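Local coordinates for sensor protein (Vibrio cholerae O1 biovar El Tor, PDB 3MXQ), which probably acts as a sensor histidine kinase that uses ATP to phosphorylate a protein histidine, this chain being its PAS sensor domain, at residues 35-40 / 44-49; 55-60 / 68-73; 79-84 / 92-97; 126-129 / 133-136. All blocks are in the same frame, centred on the assembly; numbering follows the deposited sequence.

Contact 1: residues 35-40 / 44-49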
loop_
_atom_site.group_PDB
_atom_site.type_symbol
_atom_site.label_atom_id
_atom_site.label_comp_id
_atom_site.label_asym_id
_atom_site.label_seq_id
_atom_site.Cartn_x
_atom_site.Cartn_y
_atom_site.Cartn_z
ATOM N N LEU A 35 9.599 6.997 9.024
ATOM C CA LEU A 35 9.230 8.309 8.511
ATOM C C LEU A 35 9.145 9.313 9.630
ATOM O O LEU A 35 8.534 9.050 10.665
ATOM C CB LEU A 35 7.896 8.263 7.769
ATOM C CG LEU A 35 7.455 9.653 7.293
ATOM C CD1 LEU A 35 7.051 9.667 5.810
ATOM C CD2 LEU A 35 6.361 10.235 8.190
ATOM N N CYS A 36 9.729 10.481 9.392
ATOM C CA CYS A 36 9.822 11.522 10.397
ATOM C C CYS A 36 9.729 12.900 9.753
ATOM O O CYS A 36 10.426 13.165 8.784
ATOM C CB CYS A 36 11.165 11.379 11.085
ATOM S SG CYS A 36 11.407 12.587 12.343
ATOM N N ILE A 37 8.876 13.777 10.265
ATOM C CA ILE A 37 8.867 15.150 9.756
ATOM C C ILE A 37 9.523 16.048 10.791
ATOM O O ILE A 37 9.200 15.978 11.984
ATOM C CB ILE A 37 7.433 15.734 9.477
ATOM C CG1 ILE A 37 6.485 14.725 8.822
ATOM C CG2 ILE A 37 7.516 17.028 8.647
ATOM C CD1 ILE A 37 6.836 14.341 7.407
ATOM N N VAL A 38 10.414 16.917 10.337
ATOM C CA VAL A 38 11.029 17.863 11.247
ATOM C C VAL A 38 10.845 19.295 10.807
ATOM O O VAL A 38 10.836 19.599 9.620
ATOM C CB VAL A 38 12.515 17.550 11.471
ATOM C CG1 VAL A 38 12.662 16.085 11.779
ATOM C CG2 VAL A 38 13.347 17.904 10.254
ATOM N N ARG A 39 10.680 20.169 11.785
ATOM C CA ARG A 39 10.640 21.594 11.556
ATOM C C ARG A 39 12.033 22.007 11.080
ATOM O O ARG A 39 12.963 21.190 11.110
ATOM C CB ARG A 39 10.285 22.276 12.867
ATOM C CG ARG A 39 9.283 23.393 12.745
ATOM C CD ARG A 39 8.580 23.647 14.078
ATOM N NE ARG A 39 9.472 24.134 15.133
ATOM C CZ ARG A 39 9.223 24.027 16.440
ATOM N NH1 ARG A 39 8.116 23.438 16.874
ATOM N NH2 ARG A 39 10.090 24.502 17.321
ATOM N N ASN A 40 12.201 23.242 10.618
ATOM C CA ASN A 40 13.514 23.641 10.104
ATOM C C ASN A 40 14.528 23.949 11.206
ATOM O O ASN A 40 15.689 24.242 10.926
ATOM C CB ASN A 40 13.417 24.769 9.061
ATOM C CG ASN A 40 12.779 26.048 9.604
ATOM O OD1 ASN A 40 12.607 26.231 10.814
ATOM N ND2 ASN A 40 12.425 26.946 8.694
ATOM N N ILE A 44 11.086 17.664 16.078
ATOM C CA ILE A 44 10.233 16.624 15.505
ATOM C C ILE A 44 8.754 16.964 15.609
ATOM O O ILE A 44 8.248 17.318 16.671
ATOM C CB ILE A 44 10.515 15.239 16.122
ATOM C CG1 ILE A 44 11.916 14.776 15.733
ATOM C CG2 ILE A 44 9.484 14.207 15.652
ATOM C CD1 ILE A 44 12.512 13.796 16.689
ATOM N N VAL A 45 8.068 16.845 14.485
ATOM C CA VAL A 45 6.673 17.237 14.395
ATOM C C VAL A 45 5.764 16.016 14.303
ATOM O O VAL A 45 4.742 15.957 14.957
ATOM C CB VAL A 45 6.455 18.163 13.186
ATOM C CG1 VAL A 45 4.977 18.437 12.976
ATOM C CG2 VAL A 45 7.212 19.465 13.389
ATOM N N LYS A 46 6.143 15.051 13.475
ATOM C CA LYS A 46 5.348 13.856 13.245
ATOM C C LYS A 46 6.284 12.692 13.024
ATOM O O LYS A 46 7.386 12.861 12.498
ATOM C CB LYS A 46 4.454 14.028 12.007
ATOM C CG LYS A 46 3.938 12.711 11.399
ATOM C CD LYS A 46 2.806 12.953 10.417
ATOM C CE LYS A 46 2.022 11.671 10.144
ATOM N NZ LYS A 46 1.066 11.341 11.248
ATOM N N VAL A 47 5.820 11.502 13.386
ATOM C CA VAL A 47 6.623 10.311 13.258
ATOM C C VAL A 47 5.757 9.053 13.040
ATOM O O VAL A 47 4.720 8.900 13.662
ATOM C CB VAL A 47 7.572 10.212 14.482
ATOM C CG1 VAL A 47 6.795 10.337 15.782
ATOM C CG2 VAL A 47 8.357 8.946 14.463
ATOM N N ASN A 48 6.174 8.199 12.104
ATOM C CA ASN A 48 5.712 6.804 11.955
ATOM C C ASN A 48 5.612 5.991 13.217
ATOM O O ASN A 48 6.440 6.124 14.115
ATOM C CB ASN A 48 6.759 6.035 11.166
ATOM C CG ASN A 48 6.368 5.813 9.772
ATOM O OD1 ASN A 48 5.332 6.287 9.325
ATOM N ND2 ASN A 48 7.193 5.082 9.052
ATOM N N GLU A 49 4.648 5.082 13.230
ATOM C CA GLU A 49 4.602 3.975 14.184
ATOM C C GLU A 49 5.840 3.110 13.954
ATOM O O GLU A 49 6.483 2.687 14.895
ATOM C CB GLU A 49 3.313 3.147 13.983
ATOM C CG GLU A 49 2.963 2.174 15.127
ATOM C CD GLU A 49 1.554 1.538 15.000
ATOM O OE1 GLU A 49 0.716 2.024 14.183
ATOM O OE2 GLU A 49 1.285 0.542 15.731
#
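Ile37 and Lys46 lie side by side on one face of an antiparallel strand pair, with CG1 of Ile37 3.8 Å from CB of Lys46. Of the lysine side chain, CB and CG do the touching; the chain runs on nearly extended and leads its end away from the strand 35-39. On the face shared by Cys36, Val38 and Ile44 the packing is deeper. CG1 of Ile44 reaches SG of Cys36 at 4.1 Å and CG1 of Val38 at 4.2 Å, and Ile67 and Leu70 of the helix 67-70 close over this side. The two strands open the sheet of the PAS fold as a beta hairpin, with 44-47 as an outermost strand within the chain. A classic beta bulge interrupts the pairing, since Val45 and Lys46 both face Ile37: Ile37 N donates to Lys46 O (2.8 Å), while Val45 N donates to Ile37 O (2.9 Å). The backbone N of Asn48 donates to Leu35 O at 2.9 Å, and the flat end of the Asn48 side chain rests against CB of Leu35, its OD1 held by Ser25 of the second subunit. At the hairpin end the fit is looser. There CG2 of Val45 merely brushes CB of Arg39 at 4.2 Å, and the arginine runs outward to a salt bridge with Asp41.

Contact 2: residues 55-60 / 68-73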
loop_
_atom_site.group_PDB
_atom_site.type_symbol
_atom_site.label_atom_id
_atom_site.label_comp_id
_atom_site.label_asym_id
_atom_site.label_seq_id
_atom_site.Cartn_x
_atom_site.Cartn_y
_atom_site.Cartn_z
ATOM N N VAL A 55 13.213 2.641 17.580
ATOM C CA VAL A 55 14.066 3.452 18.423
ATOM C C VAL A 55 13.694 3.200 19.865
ATOM O O VAL A 55 12.616 2.668 20.148
ATOM C CB VAL A 55 13.962 4.958 18.097
ATOM C CG1 VAL A 55 14.574 5.246 16.750
ATOM C CG2 VAL A 55 12.523 5.439 18.136
ATOM N N ILE A 56 14.594 3.577 20.769
ATOM C CA ILE A 56 14.352 3.462 22.206
ATOM C C ILE A 56 13.184 4.331 22.652
ATOM O O ILE A 56 12.468 3.991 23.586
ATOM C CB ILE A 56 15.602 3.804 23.025
ATOM C CG1 ILE A 56 16.270 5.074 22.484
ATOM C CG2 ILE A 56 16.558 2.621 23.027
ATOM C CD1 ILE A 56 17.604 5.420 23.155
ATOM N N PHE A 57 12.974 5.439 21.959
ATOM C CA PHE A 57 11.892 6.342 22.301
ATOM C C PHE A 57 10.550 5.882 21.733
ATOM O O PHE A 57 10.490 5.030 20.837
ATOM C CB PHE A 57 12.217 7.762 21.826
ATOM C CG PHE A 57 13.633 8.184 22.098
ATOM C CD1 PHE A 57 14.484 8.511 21.048
ATOM C CD2 PHE A 57 14.125 8.233 23.405
ATOM C CE1 PHE A 57 15.801 8.894 21.290
ATOM C CE2 PHE A 57 15.436 8.611 23.654
ATOM C CZ PHE A 57 16.278 8.945 22.591
ATOM N N ASP A 58 9.479 6.436 22.298
ATOM C CA ASP A 58 8.135 6.271 21.776
ATOM C C ASP A 58 7.621 7.625 21.304
ATOM O O ASP A 58 8.073 8.668 21.789
ATOM C CB ASP A 58 7.196 5.618 22.810
ATOM C CG ASP A 58 6.891 6.521 24.008
ATOM O OD1 ASP A 58 6.247 7.577 23.818
ATOM O OD2 ASP A 58 7.258 6.154 25.150
ATOM N N GLY A 59 6.681 7.588 20.356
ATOM C CA GLY A 59 6.149 8.768 19.676
ATOM C C GLY A 59 5.760 9.917 20.575
ATOM O O GLY A 59 6.079 11.061 20.281
ATOM N N GLU A 60 5.075 9.618 21.674
ATOM C CA GLU A 60 4.658 10.655 22.612
ATOM C C GLU A 60 5.851 11.489 23.084
ATOM O O GLU A 60 5.794 12.716 23.082
ATOM C CB GLU A 60 3.909 10.041 23.800
ATOM N N LEU A 68 18.456 16.157 16.580
ATOM C CA LEU A 68 19.891 16.236 16.775
ATOM C C LEU A 68 20.254 15.959 18.222
ATOM O O LEU A 68 21.304 15.392 18.495
ATOM C CB LEU A 68 20.433 17.589 16.295
ATOM C CG LEU A 68 20.153 17.924 14.819
ATOM C CD1 LEU A 68 20.584 19.324 14.478
ATOM C CD2 LEU A 68 20.821 16.949 13.865
ATOM N N GLU A 69 19.370 16.326 19.144
ATOM C CA GLU A 69 19.576 16.004 20.558
ATOM C C GLU A 69 19.191 14.560 20.901
ATOM O O GLU A 69 19.811 13.944 21.771
ATOM C CB GLU A 69 18.839 16.995 21.462
ATOM C CG GLU A 69 19.363 18.428 21.346
ATOM C CD GLU A 69 18.506 19.454 22.079
ATOM O OE1 GLU A 69 17.287 19.220 22.261
ATOM O OE2 GLU A 69 19.056 20.510 22.469
ATOM N N LEU A 70 18.186 14.023 20.209
ATOM C CA LEU A 70 17.684 12.680 20.489
ATOM C C LEU A 70 18.586 11.592 19.946
ATOM O O LEU A 70 18.594 10.479 20.457
ATOM C CB LEU A 70 16.261 12.500 19.962
ATOM C CG LEU A 70 15.137 13.109 20.811
ATOM C CD1 LEU A 70 13.814 13.105 20.073
ATOM C CD2 LEU A 70 14.991 12.397 22.157
ATOM N N PHE A 71 19.355 11.912 18.915
ATOM C CA PHE A 71 20.251 10.928 18.321
ATOM C C PHE A 71 21.635 11.496 18.118
ATOM O O PHE A 71 22.128 11.508 16.998
ATOM C CB PHE A 71 19.692 10.438 16.989
ATOM C CG PHE A 71 18.337 9.837 17.105
ATOM C CD1 PHE A 71 17.209 10.569 16.743
ATOM C CD2 PHE A 71 18.177 8.548 17.603
ATOM C CE1 PHE A 71 15.939 10.019 16.871
ATOM C CE2 PHE A 71 16.912 7.989 17.735
ATOM C CZ PHE A 71 15.792 8.725 17.369
ATOM N N PRO A 72 22.276 11.951 19.209
ATOM C CA PRO A 72 23.487 12.762 19.112
ATOM C C PRO A 72 24.606 12.126 18.284
ATOM O O PRO A 72 25.239 12.818 17.492
ATOM C CB PRO A 72 23.908 12.937 20.568
ATOM C CG PRO A 72 23.228 11.849 21.304
ATOM C CD PRO A 72 21.940 11.649 20.611
ATOM N N GLU A 73 24.833 10.825 18.440
ATOM C CA GLU A 73 25.873 10.139 17.680
ATOM C C GLU A 73 25.660 10.195 16.175
ATOM O O GLU A 73 26.497 9.732 15.417
ATOM C CB GLU A 73 25.962 8.685 18.106
ATOM C CG GLU A 73 26.558 8.459 19.477
ATOM C CD GLU A 73 26.139 7.117 20.052
ATOM O OE1 GLU A 73 27.032 6.336 20.449
ATOM O OE2 GLU A 73 24.914 6.834 20.088
#
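Phe57 is met by two side chains of the segment 68-73, Leu70 over one face of its ring and Phe71 near its edge. The cluster belongs to the helical connection of the PAS fold, the part of the chain that links the first hairpin of the sheet to helix 75-88. The methyl CD2 of Leu70 makes a CH-pi contact, 3.8 Å from the centroid of the Phe57 ring and 19° off its normal. The two phenylalanines form an offset edge-to-face pair: the edge of Phe57 is directed at the face of Phe71, with centroids 5.6 Å apart and planes inclined at 64°. Val55 adds its CG1 methyl to the far end of the Phe71 ring, 3.7 Å from CE2.

Around this first shell, torsions and neighbours set the rings. CG of Phe57 stands opposite the carbonyl carbon (chi1 -43°), which swings the ring across to the end of the helix 67-70, and its second face is covered within its own segment by CG1 of Ile56. Phe71 is the first residue to depart from helical geometry after that helix, and the turn there sends its ring back toward Val55. Met62 of the helix 59-62 touches Val55, Phe57, Leu70 and Phe71 alike, while Leu102 and Leu103 reach the Phe71 and Val55 side chains from a loop. No hydrogen bond crosses between the segments; the backbone Leu70 O lies in the plane of the Phe57 ring at its edge, 3.3 Å from CE1.

Contact 3: residues 79-84 / 92-97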
loop_
_atom_site.group_PDB
_atom_site.type_symbol
_atom_site.label_atom_id
_atom_site.label_comp_id
_atom_site.label_asym_id
_atom_site.label_seq_id
_atom_site.Cartn_x
_atom_site.Cartn_y
_atom_site.Cartn_z
ATOM N N LYS A 79 22.424 16.643 10.304
ATOM C CA LYS A 79 22.412 18.079 10.074
ATOM C C LYS A 79 22.901 18.419 8.672
ATOM O O LYS A 79 22.352 19.310 8.021
ATOM C CB LYS A 79 23.238 18.817 11.118
ATOM C CG LYS A 79 22.979 20.326 11.145
ATOM C CD LYS A 79 23.730 21.019 12.278
ATOM C CE LYS A 79 23.271 22.452 12.450
ATOM N NZ LYS A 79 23.839 23.340 11.403
ATOM N N ARG A 80 23.914 17.702 8.193
ATOM C CA ARG A 80 24.406 17.961 6.851
ATOM C C ARG A 80 23.345 17.601 5.816
ATOM O O ARG A 80 23.161 18.301 4.826
ATOM C CB ARG A 80 25.724 17.235 6.568
ATOM C CG ARG A 80 26.383 17.693 5.266
ATOM C CD ARG A 80 27.746 17.086 5.039
ATOM N NE ARG A 80 28.771 17.687 5.906
ATOM C CZ ARG A 80 29.278 18.918 5.758
ATOM N NH1 ARG A 80 28.850 19.725 4.792
ATOM N NH2 ARG A 80 30.200 19.356 6.598
ATOM N N LYS A 81 22.643 16.508 6.059
ATOM C CA LYS A 81 21.588 16.082 5.178
ATOM C C LYS A 81 20.407 17.043 5.197
ATOM O O LYS A 81 19.927 17.452 4.140
ATOM C CB LYS A 81 21.151 14.678 5.540
ATOM C CG LYS A 81 22.199 13.648 5.281
ATOM C CD LYS A 81 22.565 13.634 3.826
ATOM C CE LYS A 81 23.083 12.265 3.435
ATOM N NZ LYS A 81 23.036 12.057 1.962
ATOM N N ILE A 82 19.943 17.412 6.385
ATOM C CA ILE A 82 18.797 18.303 6.488
ATOM C C ILE A 82 19.136 19.690 5.949
ATOM O O ILE A 82 18.336 20.321 5.259
ATOM C CB ILE A 82 18.286 18.384 7.925
ATOM C CG1 ILE A 82 17.750 17.018 8.364
ATOM C CG2 ILE A 82 17.174 19.424 8.051
ATOM C CD1 ILE A 82 17.820 16.799 9.850
ATOM N N ASP A 83 20.345 20.151 6.245
ATOM C CA ASP A 83 20.770 21.468 5.796
ATOM C C ASP A 83 20.930 21.533 4.285
ATOM O O ASP A 83 20.576 22.540 3.673
ATOM C CB ASP A 83 22.021 21.913 6.543
ATOM C CG ASP A 83 21.717 22.303 7.987
ATOM O OD1 ASP A 83 20.535 22.253 8.384
ATOM O OD2 ASP A 83 22.647 22.663 8.738
ATOM N N THR A 84 21.413 20.445 3.686
ATOM C CA THR A 84 21.494 20.333 2.233
ATOM C C THR A 84 20.126 20.614 1.625
ATOM O O THR A 84 19.988 21.493 0.777
ATOM C CB THR A 84 22.048 18.962 1.797
ATOM O OG1 THR A 84 23.358 18.806 2.344
ATOM C CG2 THR A 84 22.150 18.847 0.288
ATOM N N SER A 92 16.895 14.651 -1.655
ATOM C CA SER A 92 18.100 13.865 -1.869
ATOM C C SER A 92 17.824 12.419 -1.484
ATOM O O SER A 92 16.978 12.145 -0.638
ATOM C CB SER A 92 19.254 14.418 -1.036
ATOM O OG SER A 92 19.156 13.963 0.305
ATOM N N PHE A 93 18.538 11.503 -2.120
ATOM C CA PHE A 93 18.422 10.089 -1.824
ATOM C C PHE A 93 19.796 9.443 -1.895
ATOM O O PHE A 93 20.486 9.554 -2.902
ATOM C CB PHE A 93 17.463 9.408 -2.801
ATOM C CG PHE A 93 17.218 7.954 -2.498
ATOM C CD1 PHE A 93 16.178 7.568 -1.663
ATOM C CD2 PHE A 93 18.022 6.964 -3.055
ATOM C CE1 PHE A 93 15.950 6.215 -1.382
ATOM C CE2 PHE A 93 17.798 5.607 -2.769
ATOM C CZ PHE A 93 16.763 5.240 -1.937
ATOM N N SER A 94 20.187 8.771 -0.818
ATOM C CA SER A 94 21.464 8.080 -0.768
ATOM C C SER A 94 21.438 7.026 0.322
ATOM O O SER A 94 20.582 7.063 1.208
ATOM C CB SER A 94 22.586 9.071 -0.471
ATOM O OG SER A 94 22.396 9.659 0.809
ATOM N N SER A 95 22.380 6.092 0.263
ATOM C CA SER A 95 22.544 5.134 1.333
ATOM C C SER A 95 23.032 5.886 2.554
ATOM O O SER A 95 23.556 6.990 2.432
ATOM C CB SER A 95 23.518 4.028 0.935
ATOM O OG SER A 95 24.717 4.555 0.404
ATOM N N TRP A 96 22.824 5.312 3.733
ATOM C CA TRP A 96 23.301 5.929 4.955
ATOM C C TRP A 96 24.802 5.706 5.038
ATOM O O TRP A 96 25.253 4.578 5.209
ATOM C CB TRP A 96 22.589 5.346 6.168
ATOM C CG TRP A 96 22.874 6.093 7.419
ATOM C CD1 TRP A 96 24.032 6.079 8.129
ATOM C CD2 TRP A 96 21.986 6.962 8.116
ATOM N NE1 TRP A 96 23.928 6.892 9.219
ATOM C CE2 TRP A 96 22.679 7.448 9.240
ATOM C CE3 TRP A 96 20.667 7.377 7.903
ATOM C CZ2 TRP A 96 22.103 8.330 10.155
ATOM C CZ3 TRP A 96 20.094 8.258 8.812
ATOM C CH2 TRP A 96 20.815 8.726 9.923
ATOM N N GLU A 97 25.563 6.790 4.920
ATOM C CA GLU A 97 27.019 6.707 4.741
ATOM C C GLU A 97 27.836 6.683 6.027
ATOM O O GLU A 97 28.960 6.177 6.025
ATOM C CB GLU A 97 27.512 7.843 3.850
ATOM C CG GLU A 97 26.715 8.004 2.555
ATOM C CD GLU A 97 26.856 9.387 1.963
ATOM O OE1 GLU A 97 28.016 9.861 1.842
ATOM O OE2 GLU A 97 25.821 10.002 1.627
#
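Lys81 and Ser94 make the one firm polar link between these two segments: NZ of the lysine donates to OG of the serine over 2.7 Å. To reach that far, Lys81 leaves the helix with CG opposite its carbonyl carbon, turns at chi2 (-60°) and then runs out straight, which brings its amino end to the strand. Ser94 presents OG between its backbone N and carbonyl carbon (chi1 63°), turned toward the helix, and the same hydroxyl has a weak bond to Ser95 O.

The ionic component is looser. NZ of Lys81 also approaches OE2 of Glu97 at 3.5 Å, a salt bridge whose hydrogen bond is weak, and the two side chains cross at about a right angle. Within the helix itself, Lys79 NZ and Asp83 OD2 form a second salt bridge at 3.0 Å, one turn apart, and Asp83 OD1 is bonded to Tyr42 OH. Thr84 OG1 and Thr84 N both donate to Arg80 O, arriving from opposite faces of its carbonyl plane.

Backbone pairing carries the strand's own place in the sheet. Ser92 and Ser94 bond to Val124 and Leu122 of the neighbouring strand 118-128. Separately, Tyr77 OH of helix 75-88 is hydrogen-bonded to Glu97 N, a second tie between helix and strand end. The contact joins helix 75-88 of the PAS fold to an outermost strand within the chain, at the domain surface. All contacts between the segments run through one ammonium group, with one firm bond to a hydroxyl and one long, weak ion pair, so the link is polar and probably modest in strength.

Contact 4: residues 126-129 / 133-136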
loop_
_atom_site.group_PDB
_atom_site.type_symbol
_atom_site.label_atom_id
_atom_site.label_comp_id
_atom_site.label_asym_id
_atom_site.label_seq_id
_atom_site.Cartn_x
_atom_site.Cartn_y
_atom_site.Cartn_z
ATOM N N PRO A 126 12.370 18.278 1.240
ATOM C CA PRO A 126 11.946 19.571 1.766
ATOM C C PRO A 126 10.449 19.754 1.593
ATOM O O PRO A 126 9.880 19.151 0.695
ATOM C CB PRO A 126 12.705 20.570 0.898
ATOM C CG PRO A 126 13.053 19.841 -0.340
ATOM C CD PRO A 126 13.122 18.401 -0.022
ATOM N N ILE A 127 9.820 20.544 2.463
ATOM C CA ILE A 127 8.391 20.875 2.329
ATOM C C ILE A 127 8.120 22.383 2.391
ATOM O O ILE A 127 8.284 23.028 3.435
ATOM C CB ILE A 127 7.507 20.146 3.376
ATOM C CG1 ILE A 127 7.703 18.630 3.283
ATOM C CG2 ILE A 127 6.033 20.532 3.184
ATOM C CD1 ILE A 127 7.019 17.841 4.382
ATOM N N HIS A 128 7.678 22.922 1.264
ATOM C CA HIS A 128 7.490 24.354 1.107
ATOM C C HIS A 128 6.152 24.816 1.659
ATOM O O HIS A 128 5.117 24.173 1.449
ATOM C CB HIS A 128 7.574 24.730 -0.368
ATOM C CG HIS A 128 8.845 24.304 -1.037
ATOM N ND1 HIS A 128 9.918 25.150 -1.202
ATOM C CD2 HIS A 128 9.207 23.125 -1.593
ATOM C CE1 HIS A 128 10.890 24.508 -1.826
ATOM N NE2 HIS A 128 10.486 23.277 -2.074
ATOM N N SER A 129 6.173 25.942 2.364
ATOM C CA SER A 129 4.941 26.587 2.786
ATOM C C SER A 129 4.333 27.377 1.641
ATOM O O SER A 129 5.004 27.633 0.635
ATOM C CB SER A 129 5.210 27.519 3.958
ATOM O OG SER A 129 5.372 26.768 5.143
ATOM N N THR A 133 8.772 29.358 1.511
ATOM C CA THR A 133 9.789 28.985 2.490
ATOM C C THR A 133 9.707 27.527 2.888
ATOM O O THR A 133 8.617 26.980 3.044
ATOM C CB THR A 133 9.656 29.839 3.771
ATOM O OG1 THR A 133 8.431 30.600 3.718
ATOM C CG2 THR A 133 10.852 30.799 3.905
ATOM N N ILE A 134 10.866 26.900 3.047
ATOM C CA ILE A 134 10.931 25.520 3.512
ATOM C C ILE A 134 10.907 25.482 5.035
ATOM O O ILE A 134 11.881 25.827 5.696
ATOM C CB ILE A 134 12.158 24.775 2.965
ATOM C CG1 ILE A 134 12.105 24.728 1.445
ATOM C CG2 ILE A 134 12.190 23.356 3.484
ATOM C CD1 ILE A 134 13.387 24.251 0.803
ATOM N N GLU A 135 9.779 25.048 5.580
ATOM C CA GLU A 135 9.560 25.094 7.021
ATOM C C GLU A 135 9.599 23.717 7.684
ATOM O O GLU A 135 9.778 23.609 8.898
ATOM C CB GLU A 135 8.249 25.831 7.336
ATOM C CG GLU A 135 8.268 27.271 6.840
ATOM C CD GLU A 135 7.539 28.241 7.754
ATOM O OE1 GLU A 135 6.297 28.118 7.888
ATOM O OE2 GLU A 135 8.209 29.142 8.321
ATOM N N HIS A 136 9.422 22.672 6.882
ATOM C CA HIS A 136 9.607 21.318 7.361
ATOM C C HIS A 136 10.422 20.533 6.363
ATOM O O HIS A 136 10.433 20.862 5.172
ATOM C CB HIS A 136 8.268 20.613 7.545
ATOM C CG HIS A 136 7.320 21.345 8.430
ATOM N ND1 HIS A 136 6.472 22.321 7.958
ATOM C CD2 HIS A 136 7.085 21.248 9.759
ATOM C CE1 HIS A 136 5.751 22.795 8.960
ATOM N NE2 HIS A 136 6.102 22.159 10.063
#
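Thr133 begins the pairing through its backbone, its carbonyl oxygen taking a nearly straight hydrogen bond from Ser129 N at 2.7 Å, with an N-H...O angle of 177°. The CA-H of His128 leans on the same oxygen. Ile134 follows as the apolar centre. Its CG1 lies over one face of the His128 imidazole, 3.5 Å from ND1, and its CD1 continues past the ring to CB of Pro126 at 3.7 Å. The His128 and Ile134 side chains run alongside each other on one face of the sheet, where Glu89 touches both. The hydrogen bond between ND1 and Gly132 O also helps to set the rotation of the imidazole.

Glu135 brings the register shift that marks a beta bulge: its amide makes only a weak bond to Ile127 O, at 3.3 Å, and its chain bends at chi2 (-144°), which lets OE1 receive the Ser129 hydroxyl over 3.2 Å. That bond comes in on the anti side of the carboxylate, out of its plane. His136 then restores antiparallel pairing, its O accepting from Ile127 N at 2.8 Å, while its ring leads away on the face opposite Ile134.

The hairpin so formed joins strands 118-128 and 134-145 of the PAS sheet at their turn end, where Asn15 of the second subunit bonds to His128 N and Ala18 of the second subunit packs on Ile127. Backbone bonds thus carry the pairing, Ile134 and the His128 ring pack on one face, and the Ser129-Glu135 bond lies toward solvent, where water would probably compete with it.

Overall arrangement
From the N terminus, contact 1 closes the first hairpin of the sheet, contact 2 closes the short helical loop after it, contact 3 joins helix 75-88 to the strand that follows, and contact 4 closes the last hairpin. The four loops lie in series; none nests in or crosses another. Contacts 1 and 4 meet at neighbouring strands 34-39 and 134-145, where Asn40 ND2 probably bonds to Ile134 O, and both touch the second subunit. Val47 packs on Gly59 between contacts 1 and 2, and Leu68 on Lys79 between contacts 2 and 3. Contacts 2 and 4 stay about 23 Å apart, centre to centre.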